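Local coordinates for protein glucuronan lyase A (Trichoderma reesei, PDB 2ZZJ) that probably cleaves the beta-1,4-linked polysaccharide glucuronan from within the chain by endo-lyase action, and carries a bound calcium ion, at residues S121-G126 against N136-P141; N88-I93 against T110-Q115; V155-W160 against Y167-F172; Y62-E67 against D188-F193. All coordinates share one frame; numbering follows the deposited sequence.

Interaction 1 (S121-G126 against N136-P141)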
# COMPACT_ATOMS: atom_id res chain seq x y z
N SER A 121 4.66 7.28 -3.97
CA SER A 121 4.29 5.99 -4.56
C SER A 121 5.30 5.63 -5.61
O SER A 121 6.28 6.36 -5.81
CB SER A 121 2.85 5.97 -5.11
OG SER A 121 2.47 4.62 -5.40
N ARG A 122 5.09 4.49 -6.26
CA ARG A 122 6.00 4.04 -7.32
C ARG A 122 5.29 3.02 -8.15
O ARG A 122 4.25 2.51 -7.74
CB ARG A 122 7.22 3.38 -6.69
CG ARG A 122 6.92 2.07 -6.04
CD ARG A 122 8.13 1.48 -5.34
NE ARG A 122 8.07 0.03 -5.41
CZ ARG A 122 9.07 -0.79 -5.11
NH1 ARG A 122 8.92 -2.10 -5.21
NH2 ARG A 122 10.25 -0.29 -4.70
N TYR A 123 5.83 2.72 -9.33
CA TYR A 123 5.46 1.52 -10.03
C TYR A 123 6.77 0.89 -10.53
O TYR A 123 7.82 1.56 -10.54
CB TYR A 123 4.51 1.80 -11.20
CG TYR A 123 4.96 2.88 -12.17
CD1 TYR A 123 5.73 2.57 -13.31
CD2 TYR A 123 4.62 4.20 -11.97
CE1 TYR A 123 6.15 3.58 -14.22
CE2 TYR A 123 5.03 5.21 -12.86
CZ TYR A 123 5.80 4.89 -13.99
OH TYR A 123 6.19 5.92 -14.86
N VAL A 124 6.68 -0.38 -10.90
CA VAL A 124 7.81 -1.18 -11.35
C VAL A 124 7.52 -1.71 -12.75
O VAL A 124 6.41 -2.15 -13.03
CB VAL A 124 8.07 -2.34 -10.36
CG1 VAL A 124 9.23 -3.20 -10.79
CG2 VAL A 124 8.39 -1.76 -8.98
N ASN A 125 8.52 -1.67 -13.63
CA ASN A 125 8.38 -2.32 -14.92
C ASN A 125 9.71 -2.96 -15.32
O ASN A 125 10.76 -2.71 -14.70
CB ASN A 125 7.88 -1.34 -16.00
CG ASN A 125 8.80 -0.15 -16.16
OD1 ASN A 125 10.02 -0.30 -16.15
ND2 ASN A 125 8.22 1.04 -16.32
N GLY A 126 9.66 -3.79 -16.36
CA GLY A 126 10.79 -4.62 -16.70
C GLY A 126 10.35 -6.07 -16.63
O GLY A 126 9.18 -6.37 -16.81
N ASN A 136 12.95 -1.83 -13.59
CA ASN A 136 13.07 -0.41 -13.33
C ASN A 136 12.01 -0.02 -12.31
O ASN A 136 10.87 -0.47 -12.40
CB ASN A 136 12.90 0.37 -14.65
CG ASN A 136 13.30 1.85 -14.53
OD1 ASN A 136 12.70 2.71 -15.18
ND2 ASN A 136 14.30 2.15 -13.70
N ILE A 137 12.40 0.79 -11.33
CA ILE A 137 11.49 1.31 -10.30
C ILE A 137 11.33 2.81 -10.52
O ILE A 137 12.31 3.56 -10.42
CB ILE A 137 12.02 1.02 -8.88
CG1 ILE A 137 12.23 -0.49 -8.67
CG2 ILE A 137 11.07 1.58 -7.81
CD1 ILE A 137 12.97 -0.89 -7.36
N VAL A 138 10.12 3.24 -10.84
CA VAL A 138 9.85 4.68 -11.01
C VAL A 138 9.18 5.21 -9.74
O VAL A 138 8.03 4.87 -9.47
CB VAL A 138 8.95 4.95 -12.22
CG1 VAL A 138 8.62 6.42 -12.32
CG2 VAL A 138 9.61 4.44 -13.53
N THR A 139 9.90 6.03 -8.98
CA THR A 139 9.38 6.61 -7.75
C THR A 139 8.76 7.96 -8.05
O THR A 139 9.34 8.77 -8.79
CB THR A 139 10.48 6.73 -6.69
OG1 THR A 139 10.91 5.41 -6.35
CG2 THR A 139 9.98 7.42 -5.42
N ARG A 140 7.57 8.19 -7.49
CA ARG A 140 6.88 9.45 -7.64
C ARG A 140 6.71 10.08 -6.26
O ARG A 140 5.83 9.64 -5.49
CB ARG A 140 5.53 9.23 -8.33
CG ARG A 140 5.66 8.72 -9.79
CD ARG A 140 6.43 9.75 -10.64
NE ARG A 140 6.49 9.40 -12.07
CZ ARG A 140 7.42 9.86 -12.92
NH1 ARG A 140 8.40 10.68 -12.50
NH2 ARG A 140 7.36 9.49 -14.18
N PRO A 141 7.58 11.06 -5.92
CA PRO A 141 7.60 11.58 -4.57
C PRO A 141 6.61 12.70 -4.38
O PRO A 141 6.09 13.23 -5.36
CB PRO A 141 9.03 12.13 -4.46
CG PRO A 141 9.29 12.68 -5.85
CD PRO A 141 8.62 11.70 -6.77
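Val138 lies over one face of the Tyr123 ring in the antiparallel beta hairpin of strands 118-126 and 135-145, part of the jelly roll. The geometry fits a CH-pi contact: Val138 CB is 3.8 Å from the Tyr123 ring centroid and 20° off its normal, displaced toward the rim. Tyr123 CG sits between its backbone N and carbonyl carbon (chi1 52°), and the ring runs alongside Val138. On this tight side Val138 CG1 reaches Tyr123 CZ at 3.6 Å and also lies over one face of the Arg140 guanidinium. Glu180, outside the hairpin, gathers the polar ends by a hydrogen bond with Tyr123 OH and a salt bridge with Arg140 NE. An alanine at Tyr123 would probably open a gap beside Val138 and leave Glu180 without its hydroxyl partner.

The face bearing Arg122, Val124, Ile137 and Thr139 is looser. Val124 CG2 and Ile137 CG1 are 4.1 Å apart, and the solvent-exposed Ile137 meets Arg122 obliquely, its CG2 being 3.7 Å from Arg122 NH2. Arg122 NE is hydrogen-bonded elsewhere, with Ser109 O. Between the two faces, three hydrogen-bonded pairs supply six backbone bonds. In the pair next to Gly126, Asn136 N donates to Asn125 O at 2.6 Å. Asn125 ND2 is hydrogen-bonded to Ala184 O, while Asn125 OD1 packs 3.3 Å from Asn136 CB.

Interaction 2 (N88-I93 against T110-Q115)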
# COMPACT_ATOMS: atom_id res chain seq x y z
N ASN A 88 5.47 2.31 5.25
CA ASN A 88 4.68 1.93 4.09
C ASN A 88 3.24 1.74 4.57
O ASN A 88 3.02 1.23 5.68
CB ASN A 88 5.22 0.63 3.49
CG ASN A 88 4.77 0.44 2.05
OD1 ASN A 88 5.35 1.03 1.11
ND2 ASN A 88 3.74 -0.38 1.86
N ILE A 89 2.28 2.18 3.77
CA ILE A 89 0.87 2.08 4.17
C ILE A 89 -0.01 1.16 3.28
O ILE A 89 -1.11 0.79 3.71
CB ILE A 89 0.18 3.45 4.37
CG1 ILE A 89 0.16 4.28 3.05
CG2 ILE A 89 0.88 4.28 5.52
CD1 ILE A 89 -0.70 5.59 3.18
N ALA A 90 0.46 0.85 2.06
CA ALA A 90 -0.26 -0.08 1.15
C ALA A 90 0.72 -0.63 0.12
O ALA A 90 1.73 0.03 -0.21
CB ALA A 90 -1.41 0.63 0.43
N GLN A 91 0.44 -1.82 -0.41
CA GLN A 91 1.33 -2.33 -1.46
C GLN A 91 0.67 -3.41 -2.26
O GLN A 91 -0.19 -4.13 -1.71
CB GLN A 91 2.63 -2.87 -0.86
CG GLN A 91 2.49 -3.95 0.20
CD GLN A 91 3.83 -4.66 0.50
OE1 GLN A 91 4.72 -4.68 -0.35
NE2 GLN A 91 3.97 -5.21 1.69
N PHE A 92 1.09 -3.50 -3.51
CA PHE A 92 0.79 -4.65 -4.37
C PHE A 92 2.00 -5.54 -4.39
O PHE A 92 3.15 -5.05 -4.54
CB PHE A 92 0.47 -4.19 -5.77
CG PHE A 92 -0.82 -3.42 -5.87
CD1 PHE A 92 -2.03 -4.11 -6.09
CD2 PHE A 92 -0.85 -2.04 -5.74
CE1 PHE A 92 -3.24 -3.42 -6.20
CE2 PHE A 92 -2.07 -1.34 -5.83
CZ PHE A 92 -3.26 -2.05 -6.06
N ILE A 93 1.76 -6.84 -4.25
CA ILE A 93 2.86 -7.79 -4.13
C ILE A 93 2.45 -9.19 -4.60
O ILE A 93 1.37 -9.71 -4.24
CB ILE A 93 3.43 -7.78 -2.67
CG1 ILE A 93 4.67 -8.69 -2.53
CG2 ILE A 93 2.33 -8.09 -1.62
CD1 ILE A 93 5.27 -8.63 -1.15
N THR A 110 3.75 -1.80 -7.14
CA THR A 110 3.38 -0.48 -6.69
C THR A 110 3.28 -0.50 -5.16
O THR A 110 2.76 -1.45 -4.56
CB THR A 110 2.09 0.03 -7.37
OG1 THR A 110 2.41 0.56 -8.68
CG2 THR A 110 1.41 1.13 -6.57
N MET A 111 3.82 0.56 -4.54
CA MET A 111 3.78 0.72 -3.07
C MET A 111 3.38 2.13 -2.76
O MET A 111 3.62 3.07 -3.56
CB MET A 111 5.15 0.40 -2.42
CG MET A 111 5.64 -1.05 -2.64
SD MET A 111 7.35 -1.27 -2.01
CE MET A 111 6.98 -1.74 -0.35
N ILE A 112 2.75 2.30 -1.60
CA ILE A 112 2.37 3.63 -1.15
C ILE A 112 2.93 3.82 0.24
O ILE A 112 2.74 2.97 1.10
CB ILE A 112 0.80 3.81 -1.15
CG1 ILE A 112 0.22 3.41 -2.53
CG2 ILE A 112 0.44 5.27 -0.69
CD1 ILE A 112 -1.28 3.58 -2.71
N TRP A 113 3.62 4.94 0.47
CA TRP A 113 4.26 5.14 1.76
C TRP A 113 4.33 6.59 2.17
O TRP A 113 4.05 7.46 1.36
CB TRP A 113 5.65 4.47 1.82
CG TRP A 113 6.78 5.05 0.96
CD1 TRP A 113 7.83 5.84 1.40
CD2 TRP A 113 7.05 4.79 -0.43
NE1 TRP A 113 8.69 6.12 0.36
CE2 TRP A 113 8.25 5.49 -0.77
CE3 TRP A 113 6.40 4.03 -1.43
CZ2 TRP A 113 8.81 5.44 -2.05
CZ3 TRP A 113 6.94 4.01 -2.73
CH2 TRP A 113 8.15 4.72 -3.01
N ILE A 114 4.63 6.80 3.46
CA ILE A 114 4.93 8.13 4.04
C ILE A 114 6.44 8.27 4.18
O ILE A 114 7.09 7.39 4.72
CB ILE A 114 4.29 8.28 5.49
CG1 ILE A 114 2.80 7.92 5.49
CG2 ILE A 114 4.41 9.72 5.99
CD1 ILE A 114 1.94 8.79 4.60
N GLN A 115 7.00 9.39 3.70
CA GLN A 115 8.41 9.72 3.92
C GLN A 115 8.39 11.18 4.36
O GLN A 115 7.84 12.01 3.68
CB GLN A 115 9.17 9.54 2.59
CG GLN A 115 10.65 9.29 2.68
CD GLN A 115 11.27 8.84 1.35
OE1 GLN A 115 10.92 7.80 0.80
NE2 GLN A 115 12.23 9.63 0.86
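The Phe92 ring turns its edge to Thr110, whose carbonyl O lies in the ring plane, 3.8 Å from Phe92 CD2, and Thr110 CB packs beside the same ring atom. This is one end of the antiparallel hairpin of strands 86-95 and 106-115, interrupted by a classic beta bulge. Beyond the two segments Phe195 stacks on Phe92, while Tyr70 and Trp160 meet it edge-to-face. At the opposite end the Asn88 amide stands 21° from the plane of the Trp113 ring, yet touches the stem of that residue, Asn88 OD1 lying 3.5 Å from Trp113 CB. At the indole edge Trp113 NE1 donates to Gln115 OE1, which lies in the ring plane.

In the bulge Ile89 and Ala90 together face Ile112. The evidence is a shared acceptor: Ile112 O takes Ile89 N at 2.8 Å and Ala90 N at a longer 3.3 Å. Ala90 O is also doubly held. Ile112 N reaches it at 2.9 Å, and Asn88 ND2 approaches the opposite face of the carbonyl plane, 70° out of it. With CG anti to the backbone N (chi1 -160°), the Asn88 amide is carried toward Ala90 O. An alanine at Asn88 would probably leave Ala90 O with one donor fewer and the Met111 methyl without its packing against the amide.

On the Ala90 and Ile112 side, Ile89 CG1 meets Ile112 CG2. On the Asn88, Gln91 and Met111 face, also buried, Met111 runs alongside Gln91, whose NE2 is hydrogen-bonded to Glu55, and at a right angle to Asn88. The Met111 chain bends at chi3, and its CE comes to 3.5 Å from Asn88 OD1.

Interaction 3 (V155-W160 against Y167-F172)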
# COMPACT_ATOMS: atom_id res chain seq x y z
N VAL A 155 -7.41 7.37 -3.86
CA VAL A 155 -7.97 6.62 -4.98
C VAL A 155 -6.87 6.45 -6.02
O VAL A 155 -6.15 7.44 -6.35
CB VAL A 155 -9.22 7.27 -5.59
CG1 VAL A 155 -9.71 6.44 -6.82
CG2 VAL A 155 -10.36 7.44 -4.56
N LEU A 156 -6.71 5.22 -6.50
CA LEU A 156 -5.78 4.92 -7.59
C LEU A 156 -6.58 4.46 -8.79
O LEU A 156 -7.53 3.68 -8.67
CB LEU A 156 -4.80 3.80 -7.21
CG LEU A 156 -4.18 3.82 -5.80
CD1 LEU A 156 -3.36 2.54 -5.57
CD2 LEU A 156 -3.32 5.00 -5.66
N GLN A 157 -6.23 4.97 -9.97
CA GLN A 157 -6.76 4.36 -11.20
C GLN A 157 -5.56 3.88 -11.98
O GLN A 157 -4.75 4.70 -12.38
CB GLN A 157 -7.54 5.38 -12.00
CG GLN A 157 -8.01 4.83 -13.35
CD GLN A 157 -8.65 5.88 -14.23
OE1 GLN A 157 -8.66 7.07 -13.90
NE2 GLN A 157 -9.19 5.45 -15.37
N ILE A 158 -5.42 2.58 -12.16
CA ILE A 158 -4.22 2.06 -12.77
C ILE A 158 -4.59 1.10 -13.88
O ILE A 158 -5.33 0.14 -13.64
CB ILE A 158 -3.27 1.36 -11.74
CG1 ILE A 158 -2.88 2.33 -10.61
CG2 ILE A 158 -1.96 0.89 -12.43
CD1 ILE A 158 -2.10 1.72 -9.48
N LYS A 159 -4.03 1.32 -15.08
CA LYS A 159 -4.10 0.27 -16.11
C LYS A 159 -2.77 -0.48 -16.05
O LYS A 159 -1.71 0.10 -16.31
CB LYS A 159 -4.32 0.87 -17.49
CG LYS A 159 -4.29 -0.14 -18.62
CD LYS A 159 -4.42 0.60 -19.96
CE LYS A 159 -4.22 -0.34 -21.16
NZ LYS A 159 -5.21 -1.46 -21.17
N TRP A 160 -2.85 -1.75 -15.67
CA TRP A 160 -1.69 -2.60 -15.44
C TRP A 160 -1.22 -3.15 -16.80
O TRP A 160 -1.90 -3.98 -17.39
CB TRP A 160 -2.05 -3.74 -14.49
CG TRP A 160 -2.52 -3.24 -13.11
CD1 TRP A 160 -3.80 -3.26 -12.62
CD2 TRP A 160 -1.70 -2.65 -12.09
NE1 TRP A 160 -3.83 -2.71 -11.34
CE2 TRP A 160 -2.55 -2.33 -10.99
CE3 TRP A 160 -0.33 -2.33 -12.00
CZ2 TRP A 160 -2.07 -1.75 -9.81
CZ3 TRP A 160 0.16 -1.74 -10.82
CH2 TRP A 160 -0.71 -1.45 -9.75
N TYR A 167 -1.29 3.30 -17.51
CA TYR A 167 -1.34 4.63 -16.94
C TYR A 167 -1.48 4.51 -15.43
O TYR A 167 -1.82 3.44 -14.93
CB TYR A 167 -2.45 5.50 -17.55
CG TYR A 167 -3.82 4.90 -17.65
CD1 TYR A 167 -4.66 4.79 -16.52
CD2 TYR A 167 -4.33 4.51 -18.89
CE1 TYR A 167 -5.94 4.26 -16.64
CE2 TYR A 167 -5.61 3.99 -19.02
CZ TYR A 167 -6.41 3.87 -17.89
OH TYR A 167 -7.67 3.34 -18.04
N PHE A 168 -1.24 5.61 -14.73
CA PHE A 168 -1.03 5.58 -13.29
C PHE A 168 -1.50 6.91 -12.74
O PHE A 168 -0.89 7.96 -12.95
CB PHE A 168 0.46 5.30 -13.03
CG PHE A 168 0.85 5.17 -11.57
CD1 PHE A 168 0.71 3.95 -10.90
CD2 PHE A 168 1.45 6.22 -10.91
CE1 PHE A 168 1.11 3.80 -9.56
CE2 PHE A 168 1.86 6.08 -9.57
CZ PHE A 168 1.67 4.87 -8.90
N LYS A 169 -2.67 6.89 -12.10
CA LYS A 169 -3.36 8.09 -11.67
C LYS A 169 -3.71 7.96 -10.19
O LYS A 169 -4.11 6.88 -9.77
CB LYS A 169 -4.64 8.27 -12.49
CG LYS A 169 -4.36 8.32 -14.00
CD LYS A 169 -5.61 8.25 -14.87
CE LYS A 169 -6.50 9.47 -14.69
NZ LYS A 169 -7.69 9.41 -15.65
N ILE A 170 -3.53 9.04 -9.43
CA ILE A 170 -3.76 9.03 -7.98
C ILE A 170 -4.50 10.31 -7.55
O ILE A 170 -4.15 11.42 -7.98
CB ILE A 170 -2.43 8.96 -7.20
CG1 ILE A 170 -1.61 7.73 -7.60
CG2 ILE A 170 -2.68 9.00 -5.64
CD1 ILE A 170 -0.25 7.56 -6.88
N TRP A 171 -5.50 10.14 -6.69
CA TRP A 171 -6.25 11.23 -6.07
C TRP A 171 -5.98 11.16 -4.57
O TRP A 171 -5.87 10.04 -4.00
CB TRP A 171 -7.76 11.05 -6.26
CG TRP A 171 -8.29 11.40 -7.60
CD1 TRP A 171 -8.97 12.56 -7.95
CD2 TRP A 171 -8.21 10.62 -8.79
NE1 TRP A 171 -9.31 12.52 -9.28
CE2 TRP A 171 -8.87 11.34 -9.82
CE3 TRP A 171 -7.69 9.35 -9.07
CZ2 TRP A 171 -9.00 10.84 -11.12
CZ3 TRP A 171 -7.83 8.84 -10.39
CH2 TRP A 171 -8.45 9.60 -11.39
N PHE A 172 -5.88 12.32 -3.94
CA PHE A 172 -5.69 12.41 -2.47
C PHE A 172 -6.71 13.42 -1.93
O PHE A 172 -6.77 14.56 -2.42
CB PHE A 172 -4.27 12.86 -2.14
CG PHE A 172 -3.95 12.87 -0.67
CD1 PHE A 172 -3.57 11.69 -0.01
CD2 PHE A 172 -4.03 14.05 0.07
CE1 PHE A 172 -3.28 11.70 1.37
CE2 PHE A 172 -3.75 14.07 1.43
CZ PHE A 172 -3.37 12.90 2.08
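Gln157 and Lys169 come side by side because the glutamine chain runs extended from a CG anti to its backbone N, while Lys169 bends at chi3 (65°), turning CE toward the amide. In this antiparallel hairpin of strands 152-160 and 166-172, Lys169 NZ donates to Gln157 OE1 at 3.1 Å, from 40° above the carbonyl plane. A second torsion sets the neighbouring pair. Tyr167 CG stands between backbone N and carbonyl carbon (chi1 49°), and the Tyr167 side chain crosses that of Lys159 at about a right angle. Lys159 CB sits over the ring centre, 3.6 Å from the Tyr167 centroid, a CH-pi contact, and Lys159 CD extends it along the rim at Tyr167 CE2. Glu67 OE1 of the adjacent strand is a shared hydrogen-bond partner of Gln157 NE2 and Tyr167 OH.

The opposite face is apolar and buried in the jelly roll. Leu156 CD2 lies 3.8 Å from Ile170 CG1, and Ile158 runs beside Phe168, Ile158 CD1 to Phe168 CE1 at the same 3.8 Å. Backbone bonds run along the whole pairing but slacken toward the turn, where the return bond from Tyr167 N to Lys159 O is weak at 3.4 Å. At the far end Trp171 presents its edge: Val155 O and Gln157 OE1 both lie in the indole plane, Gln157 OE1 being 3.6 Å from Trp171 CH2.

Interaction 4 (Y62-E67 against D188-F193)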
# COMPACT_ATOMS: atom_id res chain seq x y z
N TYR A 62 -4.36 -7.48 -8.67
CA TYR A 62 -4.45 -7.27 -10.10
C TYR A 62 -3.71 -8.37 -10.85
O TYR A 62 -2.97 -9.14 -10.22
CB TYR A 62 -3.92 -5.91 -10.53
CG TYR A 62 -2.42 -5.73 -10.50
CD1 TYR A 62 -1.79 -5.11 -9.42
CD2 TYR A 62 -1.64 -6.10 -11.58
CE1 TYR A 62 -0.39 -4.92 -9.40
CE2 TYR A 62 -0.23 -5.92 -11.58
CZ TYR A 62 0.39 -5.34 -10.49
OH TYR A 62 1.77 -5.15 -10.46
N GLN A 63 -3.96 -8.41 -12.15
CA GLN A 63 -3.17 -9.17 -13.12
C GLN A 63 -2.96 -8.25 -14.31
O GLN A 63 -3.84 -7.49 -14.66
CB GLN A 63 -3.98 -10.39 -13.55
CG GLN A 63 -3.24 -11.38 -14.39
CD GLN A 63 -4.03 -12.65 -14.59
OE1 GLN A 63 -5.15 -12.80 -14.06
NE2 GLN A 63 -3.46 -13.58 -15.32
N ARG A 64 -1.76 -8.28 -14.90
CA ARG A 64 -1.46 -7.47 -16.07
C ARG A 64 -2.53 -7.63 -17.16
O ARG A 64 -3.09 -8.70 -17.32
CB ARG A 64 -0.08 -7.87 -16.56
CG ARG A 64 0.24 -7.58 -17.96
CD ARG A 64 0.86 -8.85 -18.48
NE ARG A 64 2.00 -8.61 -19.33
CZ ARG A 64 2.70 -9.56 -19.93
NH1 ARG A 64 2.39 -10.84 -19.78
NH2 ARG A 64 3.72 -9.22 -20.69
N GLY A 65 -2.83 -6.55 -17.87
CA GLY A 65 -3.86 -6.56 -18.91
C GLY A 65 -5.25 -6.13 -18.49
O GLY A 65 -6.23 -6.37 -19.21
N GLU A 66 -5.36 -5.50 -17.32
CA GLU A 66 -6.63 -4.93 -16.87
C GLU A 66 -6.44 -3.55 -16.27
O GLU A 66 -5.34 -3.19 -15.85
CB GLU A 66 -7.29 -5.84 -15.86
CG GLU A 66 -6.49 -6.03 -14.61
CD GLU A 66 -7.11 -7.03 -13.68
OE1 GLU A 66 -8.11 -7.66 -14.07
OE2 GLU A 66 -6.61 -7.19 -12.55
N GLU A 67 -7.52 -2.76 -16.28
CA GLU A 67 -7.57 -1.49 -15.57
C GLU A 67 -8.37 -1.79 -14.32
O GLU A 67 -9.35 -2.56 -14.38
CB GLU A 67 -8.29 -0.41 -16.39
CG GLU A 67 -8.37 0.95 -15.63
CD GLU A 67 -9.51 1.89 -16.10
OE1 GLU A 67 -9.29 3.12 -16.09
OE2 GLU A 67 -10.61 1.42 -16.46
N ASP A 188 6.53 -7.73 -17.11
CA ASP A 188 5.95 -8.41 -18.27
C ASP A 188 5.62 -9.90 -18.05
O ASP A 188 6.06 -10.75 -18.83
CB ASP A 188 6.80 -8.18 -19.54
CG ASP A 188 8.22 -8.76 -19.44
OD1 ASP A 188 8.63 -9.16 -18.33
OD2 ASP A 188 8.92 -8.82 -20.49
N ASP A 189 4.85 -10.21 -17.00
CA ASP A 189 4.25 -11.55 -16.82
C ASP A 189 2.77 -11.50 -16.34
O ASP A 189 2.18 -10.41 -16.25
CB ASP A 189 5.10 -12.45 -15.92
CG ASP A 189 5.07 -12.03 -14.46
OD1 ASP A 189 4.09 -11.36 -14.02
OD2 ASP A 189 6.04 -12.41 -13.74
N ASP A 190 2.20 -12.65 -16.01
CA ASP A 190 0.77 -12.76 -15.65
C ASP A 190 0.54 -13.21 -14.19
O ASP A 190 -0.47 -13.82 -13.86
CB ASP A 190 0.03 -13.69 -16.62
CG ASP A 190 0.23 -13.32 -18.09
OD1 ASP A 190 0.23 -12.12 -18.45
OD2 ASP A 190 0.39 -14.26 -18.90
N SER A 191 1.51 -12.92 -13.32
CA SER A 191 1.34 -13.19 -11.89
C SER A 191 0.10 -12.41 -11.39
O SER A 191 -0.21 -11.36 -11.93
CB SER A 191 2.57 -12.70 -11.09
OG SER A 191 3.81 -12.87 -11.80
N VAL A 192 -0.58 -12.94 -10.39
CA VAL A 192 -1.66 -12.22 -9.72
C VAL A 192 -1.06 -11.58 -8.46
O VAL A 192 -0.53 -12.28 -7.61
CB VAL A 192 -2.86 -13.13 -9.39
CG1 VAL A 192 -3.92 -12.35 -8.59
CG2 VAL A 192 -3.47 -13.70 -10.67
N PHE A 193 -1.10 -10.26 -8.41
CA PHE A 193 -0.54 -9.49 -7.28
C PHE A 193 -1.62 -9.27 -6.24
O PHE A 193 -2.76 -8.91 -6.59
CB PHE A 193 -0.11 -8.13 -7.78
CG PHE A 193 1.22 -8.12 -8.49
CD1 PHE A 193 2.37 -7.71 -7.81
CD2 PHE A 193 1.34 -8.52 -9.84
CE1 PHE A 193 3.61 -7.67 -8.47
CE2 PHE A 193 2.58 -8.48 -10.52
CZ PHE A 193 3.71 -8.07 -9.84
O HOH W 1 0.69 -9.75 -14.13
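Arg64 N, Asp189 O and Ser191 O converge on one water, which accepts from Arg64 N at 3.0 Å and lies 2.7 Å from Asp189 O, joining the bend at Arg64 to the loop before strand 192-197. The Arg64 side chain grips the same loop. Its NH1 forms a salt bridge with Asp190 OD1 at 2.8 Å; the oxygen lies in the guanidinium plane, but NH1 stands 45° above the carboxylate plane. One guanidinium face rests on the peptide between Asp188 and Asp189, with Asp189 N 3.7 Å above its centre, and NH2 finds a further partner in Ser162 OG.

The loop is braced from within by an Asx turn. Asp189 OD1 receives Ser191 N and, at 2.7 Å, Ser191 OG, both from the same face of the carboxylate, while Asp189 OD2 forms salt bridges with Arg96 and Arg129. Such a concentration of positive charge would be expected to favour the ionised carboxylate.

Where the strands pair, Tyr62 and Phe193 exchange two backbone bonds and lay their rings near parallel, planes 9° apart but slid so far that the centroids stand 4.5 Å apart. Tyr62 OH consequently lies over the Phe193 ring centre, and it is hydrogen-bonded to Thr186 and Ser109. The other face of Tyr62 is stacked on Trp160. The contact thus closes the end of strand 53-63 against strand 192-197, itself flanked by strand 86-95, just where the chain passes through Gly65 into strand 66-76 of the opposite sheet.

How the interactions relate
Interaction 2 is the buried centre, about 3 Å from the middle of the chain, and rests on apolar packing and two doubly used carbonyls. Interactions 1 and 3 lie farther out: interaction 3 has one polar, partly exposed face, whereas interaction 1 carries polar, partly exposed residues on both. Interactions 1 and 2 occupy neighbouring strands of one sheet, joined where Ser121 OG meets Met111 O. Interaction 3 belongs to the facing sheet, and its Phe168 packs on both Thr110 and Tyr123. Interaction 4, outermost and richest in charge, encloses the other three along the chain. It touches interaction 2 where Tyr62 CD1 packs on Phe92 CD1, and interaction 1 through Gly126 O and Asp188 N.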